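Chloramphenicol acetyltransferase (Bacteroides thetaiotaomicron, PDB 2I9D) probably catalyses the transfer of an acetyl group from acetyl-CoA to chloramphenicol. Local coordinates at residues S34-G39 / M189-T194. Numbering follows the deposited sequence.
Sequences SEVECG and MPIAMT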
ATOM      1  N   SER A  34      -8.370   2.424   3.923  1.00 24.61           N
ATOM      2  CA  SER A  34      -9.684   2.986   3.640  1.00 26.52           C
ATOM      3  C   SER A  34      -9.874   4.214   4.511  1.00 27.75           C
ATOM      4  O   SER A  34      -8.995   4.547   5.295  1.00 28.94           O
ATOM      5  CB  SER A  34     -10.802   1.941   3.878  1.00 26.67           C
ATOM      6  OG  SER A  34     -12.090   2.495   3.620  1.00 26.40           O
ATOM      7  N   GLU A  35     -11.002   4.900   4.374  1.00 29.19           N
ATOM      8  CA  GLU A  35     -11.251   6.124   5.127  1.00 30.79           C
ATOM      9  C   GLU A  35     -12.538   5.984   5.892  1.00 30.36           C
ATOM     10  O   GLU A  35     -13.462   5.321   5.424  1.00 30.38           O
ATOM     11  CB  GLU A  35     -11.264   7.356   4.225  1.00 30.58           C
ATOM     12  CG  GLU A  35     -12.045   7.214   2.928  1.00 34.98           C
ATOM     13  CD  GLU A  35     -12.295   8.551   2.240  1.00 34.54           C
ATOM     14  OE1 GLU A  35     -11.362   9.068   1.562  1.00 38.43           O
ATOM     15  OE2 GLU A  35     -13.435   9.072   2.392  1.00 39.05           O
ATOM     16  N   VAL A  36     -12.569   6.530   7.106  1.00 30.01           N
ATOM     17  CA  VAL A  36     -13.757   6.483   7.925  1.00 30.45           C
ATOM     18  C   VAL A  36     -14.116   7.891   8.339  1.00 31.71           C
ATOM     19  O   VAL A  36     -13.232   8.748   8.544  1.00 31.27           O
ATOM     20  CB  VAL A  36     -13.619   5.599   9.230  1.00 30.73           C
ATOM     21  CG1 VAL A  36     -13.483   4.116   8.907  1.00 28.64           C
ATOM     22  CG2 VAL A  36     -12.497   6.104  10.173  1.00 30.34           C
ATOM     23  N   GLU A  37     -15.422   8.116   8.465  1.00 32.20           N
ATOM     24  CA  GLU A  37     -15.936   9.329   9.091  1.00 32.61           C
ATOM     25  C   GLU A  37     -15.726   9.225  10.564  1.00 31.99           C
ATOM     26  O   GLU A  37     -15.869   8.154  11.140  1.00 31.81           O
ATOM     27  CB  GLU A  37     -17.422   9.515   8.797  1.00 32.85           C
ATOM     28  CG  GLU A  37     -17.647  10.173   7.472  1.00 36.41           C
ATOM     29  CD  GLU A  37     -19.127  10.438   7.189  1.00 41.18           C
ATOM     30  OE1 GLU A  37     -19.878  10.735   8.150  1.00 43.28           O
ATOM     31  OE2 GLU A  37     -19.511  10.356   6.000  1.00 41.36           O
ATOM     32  N   CYS A  38     -15.374  10.350  11.171  1.00 32.07           N
ATOM     33  CA  CYS A  38     -15.036  10.385  12.584  1.00 31.74           C
ATOM     34  C   CYS A  38     -15.402  11.734  13.214  1.00 32.19           C
ATOM     35  O   CYS A  38     -14.869  12.086  14.274  1.00 32.33           O
ATOM     36  CB  CYS A  38     -13.537  10.085  12.760  1.00 31.09           C
ATOM     37  SG  CYS A  38     -12.481  11.115  11.743  1.00 29.24           S
ATOM     38  N   GLY A  39     -16.290  12.488  12.556  1.00 32.49           N
ATOM     39  CA  GLY A  39     -16.757  13.783  13.066  1.00 32.81           C
ATOM     40  C   GLY A  39     -17.396  13.708  14.452  1.00 33.81           C
ATOM     41  O   GLY A  39     -17.121  14.549  15.309  1.00 33.74           O
HETATM   42  N   MSE A 189     -10.742  10.228   8.315  1.00 26.93           N
HETATM   43  CA  MSE A 189      -9.341   9.920   8.586  1.00 28.63           C
HETATM   44  C   MSE A 189      -9.022   8.623   7.883  1.00 26.06           C
HETATM   45  O   MSE A 189      -9.951   7.845   7.676  1.00 26.53           O
HETATM   46  CB  MSE A 189      -9.104   9.787  10.083  1.00 27.78           C
HETATM   47  CG  MSE A 189      -9.933   8.725  10.755  1.00 29.61           C
HETATM   48 SE   MSE A 189      -9.578   8.675  12.696  1.00 38.43          SE
HETATM   49  CE  MSE A 189      -7.770   7.875  12.604  1.00 28.81           C
ATOM     50  N   PRO A 190      -7.737   8.400   7.474  1.00 23.91           N
ATOM     51  CA  PRO A 190      -7.374   7.111   6.866  1.00 23.44           C
ATOM     52  C   PRO A 190      -6.884   6.060   7.882  1.00 23.44           C
ATOM     53  O   PRO A 190      -6.263   6.391   8.896  1.00 23.50           O
ATOM     54  CB  PRO A 190      -6.274   7.491   5.857  1.00 22.05           C
ATOM     55  CG  PRO A 190      -5.639   8.759   6.438  1.00 22.73           C
ATOM     56  CD  PRO A 190      -6.575   9.315   7.497  1.00 24.06           C
ATOM     57  N   ILE A 191      -7.216   4.802   7.621  1.00 24.62           N
ATOM     58  CA  ILE A 191      -6.745   3.692   8.431  1.00 25.24           C
ATOM     59  C   ILE A 191      -6.289   2.582   7.502  1.00 26.45           C
ATOM     60  O   ILE A 191      -7.048   2.110   6.664  1.00 27.28           O
ATOM     61  CB  ILE A 191      -7.798   3.211   9.468  1.00 25.74           C
ATOM     62  CG1 ILE A 191      -8.254   4.385  10.381  1.00 24.40           C
ATOM     63  CG2 ILE A 191      -7.258   2.005  10.288  1.00 25.04           C
ATOM     64  CD1 ILE A 191      -9.362   4.067  11.345  1.00 24.30           C
ATOM     65  N   ALA A 192      -5.014   2.223   7.642  1.00 27.08           N
ATOM     66  CA  ALA A 192      -4.364   1.175   6.893  1.00 27.87           C
ATOM     67  C   ALA A 192      -4.228  -0.043   7.815  1.00 29.37           C
ATOM     68  O   ALA A 192      -4.174   0.099   9.054  1.00 29.18           O
ATOM     69  CB  ALA A 192      -2.997   1.651   6.432  1.00 26.31           C
HETATM   70  N   MSE A 193      -4.188  -1.232   7.221  1.00 30.31           N
HETATM   71  CA  MSE A 193      -3.933  -2.430   7.984  1.00 33.77           C
HETATM   72  C   MSE A 193      -3.349  -3.563   7.148  1.00 29.91           C
HETATM   73  O   MSE A 193      -3.570  -3.646   5.952  1.00 29.18           O
HETATM   74  CB  MSE A 193      -5.191  -2.883   8.742  1.00 32.32           C
HETATM   75  CG  MSE A 193      -6.337  -3.339   7.862  1.00 36.07           C
HETATM   76 SE   MSE A 193      -8.025  -3.718   8.865  1.00 50.33          SE
HETATM   77  CE  MSE A 193      -7.268  -4.630  10.471  1.00 22.44           C
ATOM     78  N   THR A 194      -2.593  -4.426   7.824  1.00 28.33           N
ATOM     79  CA  THR A 194      -1.975  -5.595   7.231  1.00 26.10           C
ATOM     80  C   THR A 194      -2.433  -6.849   7.982  1.00 25.90           C
ATOM     81  O   THR A 194      -2.253  -6.969   9.186  1.00 26.11           O
ATOM     82  CB  THR A 194      -0.451  -5.435   7.211  1.00 25.79           C
ATOM     83  OG1 THR A 194      -0.153  -4.342   6.361  1.00 23.39           O
ATOM     84  CG2 THR A 194       0.281  -6.685   6.672  1.00 24.43           C
TER
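The flat peptide groups of Ser34 and Val36 meet those of Ile191 and Met189 through N-H and C=O, while the ring of Pro190 lies on the sheet face shared with Glu35. Val36, Met189 and Ile191 occupy the opposite face, with Ser34. This is an antiparallel pairing of strand 29-37, outermost within the chain, with strand 186-196 in the mixed sheet of the chloramphenicol acetyltransferase fold. Four backbone hydrogen bonds join 34-39 to 189-194. Ser34 and Ile191 form one hydrogen-bonded pair, and Val36 and Met189 the next, with Val36 N to Met189 O at 3.0 Å. Ser34 N reaches Ile191 O at 3.1 Å, tilted 32° from the carbonyl plane; the same oxygen also bonds to Tyr209 OH of helix 202-216. Between these pairs stands the non-hydrogen-bonded pair Glu35-Pro190, where no N-H bond to Glu35 is called for, so the tertiary amide of Pro190 costs this pairing nothing. CA-H...O contacts supplement the N-H bonds to the same oxygens: Pro190 CA lies 3.4 Å from Ser34 O, and Glu35 CA 3.3 Å from Met189 O. Glu35 sends its carboxylate away from strand 186-196, and OE1 forms a salt bridge with Arg183 of the second subunit. Ser34 OG likewise bonds to Tyr156 O of that subunit, so this strand pair borders a subunit interface. On the face away from Glu35 and Pro190, Val36 and selenomethionine Met189 lie side by side, CG2 of Val36 being 3.7 Å from CG of Met189. The same methyl, Val36 CG2, sits 3.9 Å from Ile191 CD1. Cys38, at the N-cap of helix 39-47, extends these contacts; with chi1 52° its SG falls between backbone N and carbonyl carbon, 3.6 Å from Met189 CG and 3.9 Å from Met189 SE.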